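Local coordinates for hypothetical conserved protein GK1056 (Geobacillus kaustophilus, PDB 2PQ0) that probably acts as a magnesium-dependent phosphatase of the haloacid dehalogenase (HAD) superfamily, at residues L15-Q20 with P241-G246; G36-I41 with I59-S64; M123-F128 with V168-V173. One frame throughout, in Å; residues are numbered along the deposited sequence.

Contact 1 (L15-Q20 with P241-G246); sequences LDEQKQ and PVDKEG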
ATOM      1  N   LEU A  15       5.069   8.459   7.601  1.00 46.65           N
ATOM      2  CA  LEU A  15       4.327   9.692   7.818  1.00 46.77           C
ATOM      3  C   LEU A  15       3.617   9.647   9.166  1.00 47.01           C
ATOM      4  O   LEU A  15       3.209   8.578   9.622  1.00 47.80           O
ATOM      5  CB  LEU A  15       3.305   9.886   6.702  1.00 33.85           C
ATOM      6  CG  LEU A  15       3.886   9.949   5.291  1.00 33.96           C
ATOM      7  CD1 LEU A  15       2.765  10.124   4.291  1.00 34.03           C
ATOM      8  CD2 LEU A  15       4.863  11.098   5.185  1.00 31.75           C
ATOM      9  N   ASP A  16       3.476  10.802   9.809  1.00 38.96           N
ATOM     10  CA  ASP A  16       2.800  10.863  11.099  1.00 38.96           C
ATOM     11  C   ASP A  16       1.298  11.029  10.903  1.00 38.96           C
ATOM     12  O   ASP A  16       0.778  10.813   9.809  1.00 38.96           O
ATOM     13  CB  ASP A  16       3.363  12.006  11.951  1.00 59.02           C
ATOM     14  CG  ASP A  16       3.096  13.376  11.353  1.00 59.02           C
ATOM     15  OD1 ASP A  16       3.746  14.347  11.799  1.00 59.02           O
ATOM     16  OD2 ASP A  16       2.238  13.490  10.454  1.00 59.02           O
ATOM     17  N   GLU A  17       0.600  11.420  11.962  1.00 65.22           N
ATOM     18  CA  GLU A  17      -0.843  11.589  11.897  1.00 65.22           C
ATOM     19  C   GLU A  17      -1.268  12.769  11.027  1.00 65.22           C
ATOM     20  O   GLU A  17      -2.371  12.780  10.486  1.00 65.22           O
ATOM     21  CB  GLU A  17      -1.417  11.727  13.311  1.00100.48           C
ATOM     22  CG  GLU A  17      -1.087  10.543  14.222  1.00100.48           C
ATOM     23  CD  GLU A  17       0.326  10.596  14.805  1.00100.48           C
ATOM     24  OE1 GLU A  17       1.168  11.375  14.306  1.00100.48           O
ATOM     25  OE2 GLU A  17       0.594   9.843  15.768  1.00100.48           O
ATOM     26  N   GLN A  18      -0.396  13.761  10.886  1.00 48.36           N
ATOM     27  CA  GLN A  18      -0.707  14.921  10.053  1.00 48.36           C
ATOM     28  C   GLN A  18      -0.213  14.669   8.631  1.00 48.36           C
ATOM     29  O   GLN A  18      -0.267  15.546   7.768  1.00 48.36           O
ATOM     30  CB  GLN A  18      -0.041  16.180  10.616  1.00 82.96           C
ATOM     31  CG  GLN A  18      -0.681  16.718  11.887  1.00 82.96           C
ATOM     32  CD  GLN A  18      -0.654  15.721  13.026  1.00 82.96           C
ATOM     33  OE1 GLN A  18       0.412  15.261  13.438  1.00 82.96           O
ATOM     34  NE2 GLN A  18      -1.830  15.383  13.546  1.00 82.96           N
ATOM     35  N   LYS A  19       0.266  13.448   8.409  1.00 46.91           N
ATOM     36  CA  LYS A  19       0.802  13.020   7.127  1.00 46.91           C
ATOM     37  C   LYS A  19       2.061  13.784   6.746  1.00 46.91           C
ATOM     38  O   LYS A  19       2.347  14.003   5.567  1.00 46.91           O
ATOM     39  CB  LYS A  19      -0.261  13.131   6.036  1.00 68.33           C
ATOM     40  CG  LYS A  19      -1.402  12.161   6.258  1.00 68.33           C
ATOM     41  CD  LYS A  19      -2.099  11.791   4.967  1.00 68.33           C
ATOM     42  CE  LYS A  19      -3.123  10.692   5.208  1.00 68.33           C
ATOM     43  NZ  LYS A  19      -2.500   9.497   5.846  1.00 68.33           N
ATOM     44  N   GLN A  20       2.816  14.184   7.763  1.00 44.23           N
ATOM     45  CA  GLN A  20       4.068  14.900   7.559  1.00 44.61           C
ATOM     46  C   GLN A  20       5.232  13.952   7.795  1.00 44.32           C
ATOM     47  O   GLN A  20       5.092  12.933   8.476  1.00 44.43           O
ATOM     48  CB  GLN A  20       4.170  16.099   8.504  1.00 63.84           C
ATOM     49  CG  GLN A  20       3.366  17.306   8.053  1.00 64.92           C
ATOM     50  CD  GLN A  20       3.661  17.685   6.607  1.00 67.15           C
ATOM     51  OE1 GLN A  20       2.844  17.447   5.713  1.00 67.74           O
ATOM     52  NE2 GLN A  20       4.839  18.262   6.371  1.00 66.71           N
ATOM     53  N   PRO A 241       5.794   5.464  19.047  1.00 42.65           N
ATOM     54  CA  PRO A 241       4.918   5.925  17.965  1.00 43.19           C
ATOM     55  C   PRO A 241       5.681   6.795  16.961  1.00 43.84           C
ATOM     56  O   PRO A 241       6.738   7.330  17.281  1.00 44.20           O
ATOM     57  CB  PRO A 241       3.834   6.706  18.713  1.00 37.14           C
ATOM     58  CG  PRO A 241       3.775   6.019  20.038  1.00 36.94           C
ATOM     59  CD  PRO A 241       5.240   5.838  20.359  1.00 36.59           C
ATOM     60  N   VAL A 242       5.144   6.921  15.750  1.00 50.61           N
ATOM     61  CA  VAL A 242       5.772   7.728  14.703  1.00 51.17           C
ATOM     62  C   VAL A 242       5.969   9.152  15.213  1.00 51.78           C
ATOM     63  O   VAL A 242       6.881   9.869  14.807  1.00 51.74           O
ATOM     64  CB  VAL A 242       4.879   7.785  13.439  1.00 45.94           C
ATOM     65  CG1 VAL A 242       3.540   8.422  13.774  1.00 45.84           C
ATOM     66  CG2 VAL A 242       5.573   8.572  12.342  1.00 45.37           C
ATOM     67  N   ASP A 243       5.081   9.524  16.121  1.00 47.49           N
ATOM     68  CA  ASP A 243       5.036  10.828  16.748  1.00 48.27           C
ATOM     69  C   ASP A 243       6.204  11.042  17.716  1.00 48.33           C
ATOM     70  O   ASP A 243       6.525  12.177  18.067  1.00 47.83           O
ATOM     71  CB  ASP A 243       3.694  10.936  17.484  1.00 97.15           C
ATOM     72  CG  ASP A 243       3.414  12.320  17.998  1.00 99.15           C
ATOM     73  OD1 ASP A 243       3.425  13.269  17.189  1.00100.48           O
ATOM     74  OD2 ASP A 243       3.170  12.457  19.215  1.00100.07           O
ATOM     75  N   LYS A 244       6.843   9.955  18.139  1.00 56.12           N
ATOM     76  CA  LYS A 244       7.952  10.050  19.084  1.00 56.53           C
ATOM     77  C   LYS A 244       9.270   9.447  18.596  1.00 56.09           C
ATOM     78  O   LYS A 244       9.937   8.715  19.330  1.00 55.99           O
ATOM     79  CB  LYS A 244       7.552   9.402  20.410  1.00 73.90           C
ATOM     80  CG  LYS A 244       6.335  10.037  21.061  1.00 75.84           C
ATOM     81  CD  LYS A 244       5.886   9.224  22.256  1.00 81.01           C
ATOM     82  CE  LYS A 244       4.557   9.716  22.793  1.00 83.73           C
ATOM     83  NZ  LYS A 244       4.038   8.784  23.834  1.00 84.79           N
ATOM     84  N   GLU A 245       9.643   9.766  17.360  1.00 47.56           N
ATOM     85  CA  GLU A 245      10.884   9.274  16.772  1.00 47.35           C
ATOM     86  C   GLU A 245      10.909   7.756  16.681  1.00 46.63           C
ATOM     87  O   GLU A 245      11.974   7.141  16.728  1.00 46.71           O
ATOM     88  CB  GLU A 245      12.090   9.753  17.583  1.00 85.15           C
ATOM     89  CG  GLU A 245      12.180  11.261  17.771  1.00 85.86           C
ATOM     90  CD  GLU A 245      13.520  11.695  18.347  1.00 86.60           C
ATOM     91  OE1 GLU A 245      13.971  11.083  19.340  1.00 87.82           O
ATOM     92  OE2 GLU A 245      14.124  12.651  17.813  1.00 89.23           O
ATOM     93  N   GLY A 246       9.733   7.156  16.543  1.00 37.17           N
ATOM     94  CA  GLY A 246       9.627   5.707  16.442  1.00 36.42           C
ATOM     95  C   GLY A 246      10.564   5.016  15.464  1.00 36.01           C
ATOM     96  O   GLY A 246      11.186   4.018  15.818  1.00 36.00           O
TER
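V242 pushes both of its methyl groups against the backbone at L15 and D16, and this is the close-fitting half of the contact. CG2 lies 3.6 Å from the carbonyl oxygen L15 O, while CG1 comes within 3.7 Å of D16 CA and also meets D16 CB. With CG1 between its backbone N and carbonyl carbon (chi1 61°) and CG2 anti to the N, the valine spreads the two branches side by side over the chain where it enters the turn. V242 is buried, and P22 packs on it as well. D16 directs its carboxylate back into its own loop, a type I turn from D16 to K19. There OD2 accepts a nearly straight bond from Q20 N, 2.8 Å long at 170°, which arrives from above the carboxylate plane, and a weak one from Q18 N. D16 N bonds in turn to Q20 O, closing the loop. Residues 15-20 follow helix 10-14 and the DxD sequence motif, the position at which HAD folds carry their flap, and the salt bridge from K19 to D11 of that motif ties the turn back to the probable active site. The other segment is the loop between strand 237-239 and helix 246-253, where K244 N bonds to P241 O.

Toward solvent the fit becomes looser. The E17 chain bends at chi2 (80°) and runs alongside V242, the two side chains pointing opposite ways, with OE1 3.8 Å from V242 CG1. Its other oxygen, OE2, is 3.7 Å from D243 CB. The carboxylates of E17 and D243 stand almost perpendicular, and E17 OE1 is 4.1 Å from D243 OD1; these like charges would probably repel each other, though both residues are solvent-exposed.

Contact 2 (G36-I41 with I59-S64); sequences GVYVAI and IDSFVS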
ATOM      1  N   GLY A  36      25.278   1.598   4.317  1.00 54.47           N
ATOM      2  CA  GLY A  36      25.180   0.465   3.410  1.00 53.66           C
ATOM      3  C   GLY A  36      23.893  -0.344   3.470  1.00 53.02           C
ATOM      4  O   GLY A  36      23.740  -1.320   2.730  1.00 52.90           O
ATOM      5  N   VAL A  37      22.969   0.040   4.347  1.00 47.72           N
ATOM      6  CA  VAL A  37      21.692  -0.662   4.466  1.00 47.40           C
ATOM      7  C   VAL A  37      20.725  -0.188   3.377  1.00 46.81           C
ATOM      8  O   VAL A  37      20.515   1.009   3.203  1.00 46.47           O
ATOM      9  CB  VAL A  37      21.040  -0.406   5.836  1.00 54.23           C
ATOM     10  CG1 VAL A  37      19.714  -1.138   5.927  1.00 54.50           C
ATOM     11  CG2 VAL A  37      21.972  -0.849   6.941  1.00 54.17           C
ATOM     12  N   TYR A  38      20.139  -1.136   2.652  1.00 45.00           N
ATOM     13  CA  TYR A  38      19.199  -0.819   1.579  1.00 44.34           C
ATOM     14  C   TYR A  38      17.848  -0.365   2.137  1.00 43.36           C
ATOM     15  O   TYR A  38      17.283  -1.022   3.015  1.00 43.75           O
ATOM     16  CB  TYR A  38      18.984  -2.048   0.700  1.00 73.82           C
ATOM     17  CG  TYR A  38      18.547  -1.716  -0.699  1.00 75.80           C
ATOM     18  CD1 TYR A  38      19.467  -1.272  -1.644  1.00 76.48           C
ATOM     19  CD2 TYR A  38      17.212  -1.839  -1.084  1.00 77.07           C
ATOM     20  CE1 TYR A  38      19.074  -0.962  -2.944  1.00 76.99           C
ATOM     21  CE2 TYR A  38      16.805  -1.529  -2.383  1.00 77.40           C
ATOM     22  CZ  TYR A  38      17.742  -1.092  -3.308  1.00 77.15           C
ATOM     23  OH  TYR A  38      17.357  -0.798  -4.598  1.00 77.33           O
ATOM     24  N   VAL A  39      17.334   0.751   1.620  1.00 38.99           N
ATOM     25  CA  VAL A  39      16.051   1.290   2.061  1.00 37.33           C
ATOM     26  C   VAL A  39      14.999   1.144   0.974  1.00 35.89           C
ATOM     27  O   VAL A  39      15.249   1.465  -0.188  1.00 35.57           O
ATOM     28  CB  VAL A  39      16.147   2.784   2.418  1.00 41.92           C
ATOM     29  CG1 VAL A  39      14.776   3.312   2.800  1.00 42.76           C
ATOM     30  CG2 VAL A  39      17.106   2.984   3.564  1.00 41.88           C
ATOM     31  N   ALA A  40      13.821   0.662   1.361  1.00 33.61           N
ATOM     32  CA  ALA A  40      12.717   0.479   0.423  1.00 31.90           C
ATOM     33  C   ALA A  40      11.363   0.660   1.101  1.00 31.00           C
ATOM     34  O   ALA A  40      11.272   0.840   2.320  1.00 30.63           O
ATOM     35  CB  ALA A  40      12.795  -0.894  -0.204  1.00 18.84           C
ATOM     36  N   ILE A  41      10.307   0.617   0.299  1.00 35.46           N
ATOM     37  CA  ILE A  41       8.950   0.770   0.805  1.00 34.42           C
ATOM     38  C   ILE A  41       8.080  -0.407   0.377  1.00 33.71           C
ATOM     39  O   ILE A  41       8.258  -0.962  -0.709  1.00 33.61           O
ATOM     40  CB  ILE A  41       8.302   2.088   0.282  1.00 40.79           C
ATOM     41  CG1 ILE A  41       9.006   3.300   0.900  1.00 40.48           C
ATOM     42  CG2 ILE A  41       6.806   2.109   0.597  1.00 39.68           C
ATOM     43  CD1 ILE A  41       8.485   4.639   0.410  1.00 41.23           C
ATOM     44  N   ILE A  59      13.731   7.361  -2.534  1.00 35.05           N
ATOM     45  CA  ILE A  59      13.533   5.914  -2.511  1.00 34.85           C
ATOM     46  C   ILE A  59      12.917   5.501  -3.839  1.00 35.28           C
ATOM     47  O   ILE A  59      11.810   5.921  -4.154  1.00 34.99           O
ATOM     48  CB  ILE A  59      12.569   5.526  -1.363  1.00 29.86           C
ATOM     49  CG1 ILE A  59      13.234   5.839  -0.015  1.00 29.91           C
ATOM     50  CG2 ILE A  59      12.140   4.057  -1.497  1.00 29.50           C
ATOM     51  CD1 ILE A  59      12.376   5.526   1.183  1.00 30.29           C
ATOM     52  N   ASP A  60      13.618   4.680  -4.615  1.00 32.52           N
ATOM     53  CA  ASP A  60      13.092   4.263  -5.916  1.00 32.46           C
ATOM     54  C   ASP A  60      12.878   2.757  -6.065  1.00 31.85           C
ATOM     55  O   ASP A  60      12.787   2.239  -7.179  1.00 32.07           O
ATOM     56  CB  ASP A  60      13.998   4.784  -7.038  1.00 74.00           C
ATOM     57  CG  ASP A  60      15.374   4.165  -7.009  1.00 76.85           C
ATOM     58  OD1 ASP A  60      15.934   4.004  -5.902  1.00 78.72           O
ATOM     59  OD2 ASP A  60      15.902   3.845  -8.094  1.00 80.52           O
ATOM     60  N   SER A  61      12.800   2.056  -4.941  1.00 35.23           N
ATOM     61  CA  SER A  61      12.553   0.616  -4.941  1.00 34.68           C
ATOM     62  C   SER A  61      11.408   0.397  -3.969  1.00 33.53           C
ATOM     63  O   SER A  61      11.459   0.853  -2.826  1.00 33.64           O
ATOM     64  CB  SER A  61      13.789  -0.154  -4.485  1.00 37.24           C
ATOM     65  OG  SER A  61      14.830  -0.027  -5.433  1.00 39.13           O
ATOM     66  N   PHE A  62      10.373  -0.302  -4.415  1.00 28.79           N
ATOM     67  CA  PHE A  62       9.215  -0.483  -3.558  1.00 27.85           C
ATOM     68  C   PHE A  62       8.228  -1.555  -3.981  1.00 27.31           C
ATOM     69  O   PHE A  62       8.174  -1.972  -5.139  1.00 27.37           O
ATOM     70  CB  PHE A  62       8.449   0.843  -3.469  1.00 29.70           C
ATOM     71  CG  PHE A  62       8.068   1.418  -4.816  1.00 28.89           C
ATOM     72  CD1 PHE A  62       8.877   2.370  -5.441  1.00 28.60           C
ATOM     73  CD2 PHE A  62       6.905   1.008  -5.462  1.00 26.96           C
ATOM     74  CE1 PHE A  62       8.535   2.911  -6.690  1.00 27.37           C
ATOM     75  CE2 PHE A  62       6.544   1.540  -6.714  1.00 26.85           C
ATOM     76  CZ  PHE A  62       7.365   2.498  -7.329  1.00 27.52           C
ATOM     77  N   VAL A  63       7.438  -1.988  -3.014  1.00 31.50           N
ATOM     78  CA  VAL A  63       6.397  -2.957  -3.264  1.00 31.74           C
ATOM     79  C   VAL A  63       5.124  -2.136  -3.076  1.00 32.04           C
ATOM     80  O   VAL A  63       4.912  -1.546  -2.014  1.00 31.92           O
ATOM     81  CB  VAL A  63       6.443  -4.106  -2.246  1.00 36.46           C
ATOM     82  CG1 VAL A  63       5.296  -5.065  -2.495  1.00 36.43           C
ATOM     83  CG2 VAL A  63       7.778  -4.834  -2.353  1.00 36.30           C
ATOM     84  N   SER A  64       4.302  -2.055  -4.118  1.00 33.92           N
ATOM     85  CA  SER A  64       3.064  -1.289  -4.036  1.00 34.02           C
ATOM     86  C   SER A  64       1.868  -2.169  -4.382  1.00 34.61           C
ATOM     87  O   SER A  64       2.032  -3.291  -4.871  1.00 34.40           O
ATOM     88  CB  SER A  64       3.120  -0.085  -4.980  1.00 26.97           C
ATOM     89  OG  SER A  64       3.067  -0.483  -6.336  1.00 26.88           O
TER
HETATM   90  O   HOH W   1      15.880   2.745  -2.952  1.00 45.91           O
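The backbone bond from V63 N to I41 O, 2.7 Å long at 162°, joins the two strands. On the other side of the I41-F62 parallel bridge, I41 N gives S61 O a weak bond of 3.3 Å. A second polar link joins side chains: S61 OG donates to Y38 OH at 2.8 Å, approaching at the edge of the ring near its plane. Y38 CG is roughly anti to the backbone N (chi1 -155°), which carries the ring across to the serine. E73 completes this network, its carboxylate bonding to Y38 OH and its backbone N to S61 OG, so that both hydroxyls are fixed. One water donates to V39 O and to D60 OD1, linking strand 38-42 to the loop before strand 62-64.

Further out the contact is apolar. I59 points at strand 38-41 and crosses V39 and I41 at about right angles; its CD1 lies 3.6 Å from V39 CG1, and its CG2 4.0 Å from I41 CG1. I41 and F62 meet on one face of the sheet through their CB atoms, after which the F62 ring turns away to an edge-to-face contact with F50.

Together the segments form the two strands of a beta-alpha-beta unit around helix 51-57 in the Rossmann-like core, with strand 5-8 bonded beyond 38-42, strand 69-72 beyond 62-64, and helix 23-34 packed on V39.

Contact 3 (M123-F128 with V168-V173); sequences MASLKF and VRWHDV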
HETATM    1  N   MSE A 123     -13.914  10.503  -1.360  1.00 23.73           N
HETATM    2  CA  MSE A 123     -12.613  10.954  -1.838  1.00 23.73           C
HETATM    3  C   MSE A 123     -12.143  12.199  -1.108  1.00 23.73           C
HETATM    4  O   MSE A 123     -10.949  12.385  -0.879  1.00 31.60           O
HETATM    5  CB  MSE A 123     -12.656  11.222  -3.341  1.00 51.46           C
HETATM    6  CG  MSE A 123     -12.891   9.979  -4.177  1.00 51.46           C
HETATM    7 SE   MSE A 123     -11.612   8.571  -3.819  1.00 51.46          SE
HETATM    8  CE  MSE A 123     -10.124   9.242  -4.853  1.00 51.46           C
ATOM      9  N   ALA A 124     -13.084  13.053  -0.735  1.00 29.33           N
ATOM     10  CA  ALA A 124     -12.721  14.272  -0.039  1.00 29.44           C
ATOM     11  C   ALA A 124     -12.232  13.942   1.363  1.00 29.44           C
ATOM     12  O   ALA A 124     -11.412  14.665   1.923  1.00 29.93           O
ATOM     13  CB  ALA A 124     -13.919  15.232   0.013  1.00 24.85           C
ATOM     14  N   SER A 125     -12.734  12.847   1.925  1.00 28.68           N
ATOM     15  CA  SER A 125     -12.335  12.432   3.272  1.00 29.00           C
ATOM     16  C   SER A 125     -10.852  12.080   3.237  1.00 28.81           C
ATOM     17  O   SER A 125     -10.153  12.161   4.242  1.00 28.68           O
ATOM     18  CB  SER A 125     -13.172  11.234   3.748  1.00 39.64           C
ATOM     19  OG  SER A 125     -12.750  10.014   3.167  1.00 40.83           O
ATOM     20  N   LEU A 126     -10.392  11.706   2.049  1.00 34.80           N
ATOM     21  CA  LEU A 126      -8.999  11.357   1.794  1.00 35.18           C
ATOM     22  C   LEU A 126      -8.256  12.627   1.399  1.00 35.36           C
ATOM     23  O   LEU A 126      -7.051  12.608   1.202  1.00 35.91           O
ATOM     24  CB  LEU A 126      -8.920  10.360   0.638  1.00 36.69           C
ATOM     25  CG  LEU A 126      -8.540   8.902   0.882  1.00 38.34           C
ATOM     26  CD1 LEU A 126      -9.184   8.381   2.154  1.00 36.56           C
ATOM     27  CD2 LEU A 126      -8.961   8.086  -0.337  1.00 37.38           C
ATOM     28  N   LYS A 127      -8.995  13.725   1.273  1.00 35.59           N
ATOM     29  CA  LYS A 127      -8.439  15.011   0.874  1.00 35.53           C
ATOM     30  C   LYS A 127      -8.118  14.997  -0.622  1.00 35.20           C
ATOM     31  O   LYS A 127      -7.131  15.582  -1.073  1.00 34.95           O
ATOM     32  CB  LYS A 127      -7.184  15.320   1.681  1.00 41.97           C
ATOM     33  CG  LYS A 127      -7.403  15.275   3.177  1.00 42.91           C
ATOM     34  CD  LYS A 127      -8.350  16.362   3.630  1.00 44.95           C
ATOM     35  CE  LYS A 127      -8.310  16.505   5.137  1.00 46.42           C
ATOM     36  NZ  LYS A 127      -8.856  17.822   5.579  1.00 45.88           N
ATOM     37  N   PHE A 128      -8.964  14.314  -1.384  1.00 39.30           N
ATOM     38  CA  PHE A 128      -8.804  14.228  -2.827  1.00 38.88           C
ATOM     39  C   PHE A 128     -10.034  14.706  -3.582  1.00 38.59           C
ATOM     40  O   PHE A 128     -11.165  14.536  -3.136  1.00 39.36           O
ATOM     41  CB  PHE A 128      -8.491  12.798  -3.263  1.00 37.27           C
ATOM     42  CG  PHE A 128      -7.033  12.504  -3.333  1.00 37.13           C
ATOM     43  CD1 PHE A 128      -6.316  12.210  -2.182  1.00 38.35           C
ATOM     44  CD2 PHE A 128      -6.356  12.594  -4.545  1.00 38.18           C
ATOM     45  CE1 PHE A 128      -4.943  12.018  -2.232  1.00 39.68           C
ATOM     46  CE2 PHE A 128      -4.984  12.405  -4.608  1.00 38.73           C
ATOM     47  CZ  PHE A 128      -4.274  12.117  -3.444  1.00 39.45           C
ATOM     48  N   VAL A 168     -12.580  -4.553   0.931  1.00 32.27           N
ATOM     49  CA  VAL A 168     -12.227  -3.986   2.225  1.00 32.32           C
ATOM     50  C   VAL A 168     -12.789  -2.566   2.295  1.00 33.26           C
ATOM     51  O   VAL A 168     -12.265  -1.643   1.663  1.00 33.99           O
ATOM     52  CB  VAL A 168     -10.693  -3.953   2.417  1.00 23.42           C
ATOM     53  CG1 VAL A 168     -10.362  -3.438   3.808  1.00 22.26           C
ATOM     54  CG2 VAL A 168     -10.098  -5.356   2.204  1.00 21.64           C
ATOM     55  N   ARG A 169     -13.861  -2.390   3.054  1.00 41.72           N
ATOM     56  CA  ARG A 169     -14.499  -1.083   3.169  1.00 41.72           C
ATOM     57  C   ARG A 169     -13.684  -0.083   3.974  1.00 41.72           C
ATOM     58  O   ARG A 169     -13.161  -0.412   5.039  1.00 41.72           O
ATOM     59  CB  ARG A 169     -15.891  -1.243   3.783  1.00 28.70           C
ATOM     60  CG  ARG A 169     -16.664   0.043   3.983  1.00 28.70           C
ATOM     61  CD  ARG A 169     -18.141  -0.274   4.142  1.00 28.70           C
ATOM     62  NE  ARG A 169     -18.672  -0.863   2.916  1.00 28.70           N
ATOM     63  CZ  ARG A 169     -19.076  -0.168   1.855  1.00 28.70           C
ATOM     64  NH1 ARG A 169     -19.535  -0.805   0.784  1.00 28.70           N
ATOM     65  NH2 ARG A 169     -19.046   1.164   1.875  1.00 28.70           N
ATOM     66  N   TRP A 170     -13.585   1.142   3.457  1.00 35.47           N
ATOM     67  CA  TRP A 170     -12.830   2.207   4.116  1.00 35.47           C
ATOM     68  C   TRP A 170     -13.668   3.460   4.322  1.00 35.47           C
ATOM     69  O   TRP A 170     -13.171   4.478   4.812  1.00 35.47           O
ATOM     70  CB  TRP A 170     -11.596   2.579   3.294  1.00 32.01           C
ATOM     71  CG  TRP A 170     -11.912   3.071   1.907  1.00 32.01           C
ATOM     72  CD1 TRP A 170     -12.117   2.309   0.792  1.00 32.01           C
ATOM     73  CD2 TRP A 170     -12.050   4.437   1.490  1.00 32.01           C
ATOM     74  NE1 TRP A 170     -12.365   3.112  -0.294  1.00 32.01           N
ATOM     75  CE2 TRP A 170     -12.330   4.423   0.104  1.00 32.01           C
ATOM     76  CE3 TRP A 170     -11.959   5.672   2.151  1.00 32.01           C
ATOM     77  CZ2 TRP A 170     -12.525   5.602  -0.636  1.00 32.01           C
ATOM     78  CZ3 TRP A 170     -12.155   6.846   1.412  1.00 32.01           C
ATOM     79  CH2 TRP A 170     -12.430   6.797   0.033  1.00 32.01           C
ATOM     80  N   HIS A 171     -14.938   3.391   3.943  1.00 27.91           N
ATOM     81  CA  HIS A 171     -15.824   4.538   4.089  1.00 27.91           C
ATOM     82  C   HIS A 171     -17.271   4.069   3.948  1.00 27.91           C
ATOM     83  O   HIS A 171     -17.538   3.025   3.348  1.00 27.91           O
ATOM     84  CB  HIS A 171     -15.473   5.591   3.019  1.00 24.16           C
ATOM     85  CG  HIS A 171     -16.254   6.864   3.131  1.00 24.16           C
ATOM     86  ND1 HIS A 171     -17.589   6.954   2.807  1.00 24.16           N
ATOM     87  CD2 HIS A 171     -15.886   8.099   3.551  1.00 24.16           C
ATOM     88  CE1 HIS A 171     -18.012   8.187   3.021  1.00 24.16           C
ATOM     89  NE2 HIS A 171     -17.000   8.903   3.475  1.00 24.16           N
ATOM     90  N   ASP A 172     -18.200   4.831   4.511  1.00 36.45           N
ATOM     91  CA  ASP A 172     -19.610   4.483   4.423  1.00 36.45           C
ATOM     92  C   ASP A 172     -20.050   4.175   2.999  1.00 36.45           C
ATOM     93  O   ASP A 172     -20.787   3.213   2.777  1.00 36.45           O
ATOM     94  CB  ASP A 172     -20.474   5.611   4.985  1.00 65.41           C
ATOM     95  CG  ASP A 172     -20.490   5.633   6.496  1.00 65.41           C
ATOM     96  OD1 ASP A 172     -21.015   6.610   7.066  1.00 65.41           O
ATOM     97  OD2 ASP A 172     -19.988   4.672   7.118  1.00 65.41           O
ATOM     98  N   VAL A 173     -19.600   4.972   2.034  1.00 37.88           N
ATOM     99  CA  VAL A 173     -19.999   4.750   0.646  1.00 37.88           C
ATOM    100  C   VAL A 173     -18.892   4.342  -0.328  1.00 37.88           C
ATOM    101  O   VAL A 173     -19.000   4.601  -1.523  1.00 37.88           O
ATOM    102  CB  VAL A 173     -20.734   5.989   0.058  1.00 24.87           C
ATOM    103  CG1 VAL A 173     -22.034   6.242   0.829  1.00 24.87           C
ATOM    104  CG2 VAL A 173     -19.831   7.215   0.105  1.00 24.87           C
TER
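W170 and S125 both place their first side-chain atom between the backbone N and the carbonyl carbon (chi1 60° and 77°), and these torsions aim the indole and the hydroxyl at one another. The outer rim of the six-membered ring does most of the touching. S125 OG lies at the ring edge, near its plane, 3.7 Å from W170 CZ3. L126 comes from the opposite direction and straddles the same rim obliquely, with CD1 3.4 Å from W170 CZ3 and CD2 closest to CH2. M123, present as selenomethionine, adds a Met-aromatic contact: SE is 5.5 Å from the centroid of the six-membered ring, in an oblique position. H171, its CG anti to the backbone N (chi1 -176°), reaches across so that CD2 lies 3.7 Å from S125 OG.

W170 and H171 both face the start of strand 174-179, forming a classic beta bulge at the end of strand 165-171. This edge strand of the five-stranded antiparallel sheet, probably the cap domain, thereby meets the C-terminal part of helix 117-125, followed by a Schellman motif at K127. R169 NH2 probably steadies the bulge with a 2.8 Å bond to H171 O in the carbonyl plane, and E155 holds the same guanidinium by a salt bridge.

Chemically, the interface rests on dispersion around one aromatic edge, for S125 OG spends its bond on S122 O within the helix. H171 ND1 accepts V173 N at 2.9 Å, almost in the ring plane, which is consistent with a proton on NE2 and would fix the rotation of the imidazole.

Overall arrangement
From the N terminus, the chain passes strand 5-8 and enters 15-20, whose partner 241-246 lies near the C terminus, so contact 1 closes a loop spanning nearly the whole protein. Contacts 2 and 3 are both nested inside it and follow one another in series without crossing. Contact 2 closes a short beta-alpha-beta loop within the eight-stranded core sheet; contact 3 joins helix 117-125 to an edge strand of the separate five-stranded sheet. The chain re-enters the core sheet at strand 202-205, and contact 1 then joins the loop after strand 237-239 to the loop after helix 10-14. Contacts 2 and 3 lie on opposite sides of the chain's centre, their centres about 28 Å apart.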